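Local coordinates for protein scyllo-inosose 3-dehydrogenase (Thermotoga maritima, PDB 3IP1) that catalyses the NAD(+)-dependent oxidation of scyllo-inosose to 3-dehydro-scyllo-inosose, probably as a step of myo-inositol breakdown, and binds two zinc ions per subunit, at residues T290-P293 / Q294-W297. Numbering follows the deposited sequence.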
loop_
_atom_site.group_PDB
_atom_site.type_symbol
_atom_site.label_atom_id
_atom_site.label_comp_id
_atom_site.label_asym_id
_atom_site.label_seq_id
_atom_site.Cartn_x
_atom_site.Cartn_y
_atom_site.Cartn_z
ATOM N N THR A 290 25.532 8.123 -2.799
ATOM C CA THR A 290 26.978 8.406 -2.745
ATOM C C THR A 290 27.823 7.302 -3.364
ATOM O O THR A 290 28.881 7.568 -3.899
ATOM C CB THR A 290 27.532 8.591 -1.302
ATOM O OG1 THR A 290 27.455 7.346 -0.600
ATOM C CG2 THR A 290 26.802 9.706 -0.515
ATOM N N GLY A 291 27.386 6.059 -3.246
ATOM C CA GLY A 291 28.228 4.953 -3.645
ATOM C C GLY A 291 29.184 4.548 -2.531
ATOM O O GLY A 291 29.901 3.569 -2.665
ATOM N N VAL A 292 29.194 5.287 -1.424
ATOM C CA VAL A 292 29.973 4.887 -0.250
ATOM C C VAL A 292 29.057 4.617 0.957
ATOM O O VAL A 292 29.277 5.166 2.045
ATOM C CB VAL A 292 31.136 5.891 0.080
ATOM C CG1 VAL A 292 32.260 5.735 -0.920
ATOM C CG2 VAL A 292 30.654 7.343 0.101
ATOM N N PRO A 293 28.033 3.743 0.764
ATOM C CA PRO A 293 27.028 3.505 1.802
ATOM C C PRO A 293 27.645 2.967 3.072
ATOM O O PRO A 293 27.087 3.142 4.145
ATOM C CB PRO A 293 26.083 2.456 1.168
ATOM C CG PRO A 293 26.870 1.818 0.101
ATOM C CD PRO A 293 27.781 2.897 -0.419
ATOM N N GLN A 294 28.803 2.341 2.957
ATOM C CA GLN A 294 29.528 1.889 4.140
ATOM C C GLN A 294 30.233 3.014 4.909
ATOM O O GLN A 294 30.554 2.833 6.081
ATOM C CB GLN A 294 30.499 0.763 3.778
ATOM C CG GLN A 294 31.731 1.205 2.997
ATOM C CD GLN A 294 31.439 1.610 1.553
ATOM O OE1 GLN A 294 32.193 2.380 0.970
ATOM N NE2 GLN A 294 30.347 1.091 0.972
ATOM N N LEU A 295 30.465 4.170 4.275
ATOM C CA LEU A 295 30.998 5.349 4.998
ATOM C C LEU A 295 29.907 6.235 5.611
ATOM O O LEU A 295 30.124 6.868 6.649
ATOM C CB LEU A 295 31.890 6.235 4.106
ATOM C CG LEU A 295 33.109 5.716 3.312
ATOM C CD1 LEU A 295 33.871 6.897 2.683
ATOM C CD2 LEU A 295 34.062 4.834 4.145
ATOM N N VAL A 296 28.749 6.317 4.958
ATOM C CA VAL A 296 27.688 7.208 5.439
ATOM C C VAL A 296 26.608 6.507 6.275
ATOM O O VAL A 296 25.789 7.173 6.876
ATOM C CB VAL A 296 27.023 8.026 4.304
ATOM C CG1 VAL A 296 27.991 9.079 3.765
ATOM C CG2 VAL A 296 26.499 7.105 3.198
ATOM N N TRP A 297 26.625 5.177 6.312
ATOM C CA TRP A 297 25.587 4.435 7.011
ATOM C C TRP A 297 25.505 4.747 8.505
ATOM O O TRP A 297 24.403 4.946 9.020
ATOM C CB TRP A 297 25.735 2.925 6.811
ATOM C CG TRP A 297 24.443 2.220 6.959
ATOM C CD1 TRP A 297 23.986 1.574 8.065
ATOM C CD2 TRP A 297 23.409 2.105 5.965
ATOM N NE1 TRP A 297 22.735 1.052 7.825
ATOM C CE2 TRP A 297 22.356 1.371 6.545
ATOM C CE3 TRP A 297 23.279 2.549 4.643
ATOM C CZ2 TRP A 297 21.179 1.057 5.840
ATOM C CZ3 TRP A 297 22.108 2.247 3.940
ATOM C CH2 TRP A 297 21.076 1.506 4.543
#
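The W297 indole meets P293 at its edge, where the P293 carbonyl oxygen lies near the ring plane, 3.9 Å from CE3; I324, P325 and L326 of strand 324-326 also touch the W297 side chain, and NE1 makes a weak hydrogen bond to E301. The Q294 amide, the other flat group, lays one face over the V292-P293 peptide, with CD 3.9 Å from V292 C: with CG between the backbone N and the carbonyl carbon (chi1 73°) and a bend at chi2, NE2 arrives 3.4 Å from P293 CD and OE1 3.8 Å from V292 CB. These are van der Waals contacts. Cutting Q294 back to an alanine is likely to leave a gap over the V292-P293 peptide and beside P293 CD. L295 CG packs 3.8 Å from V292 CB. V292 is the N-cap residue, and its carbonyl oxygen accepts from both L295 N (2.7 Å) and V296 N (3.2 Å). Before the cap, T290 OG1 accepts from V292 N at 2.8 Å, closing an ST turn, and also bonds E288. Between strand 285-288 and helix 293-306 of the Rossmann-type domain, the helix start is thus held by backbone bonds to the V292 carbonyl and by the T290 hydroxyl, which ties the turn to the preceding strand; the Q294 amide adds packing but no polar bond through NE2, which is buried without a partner.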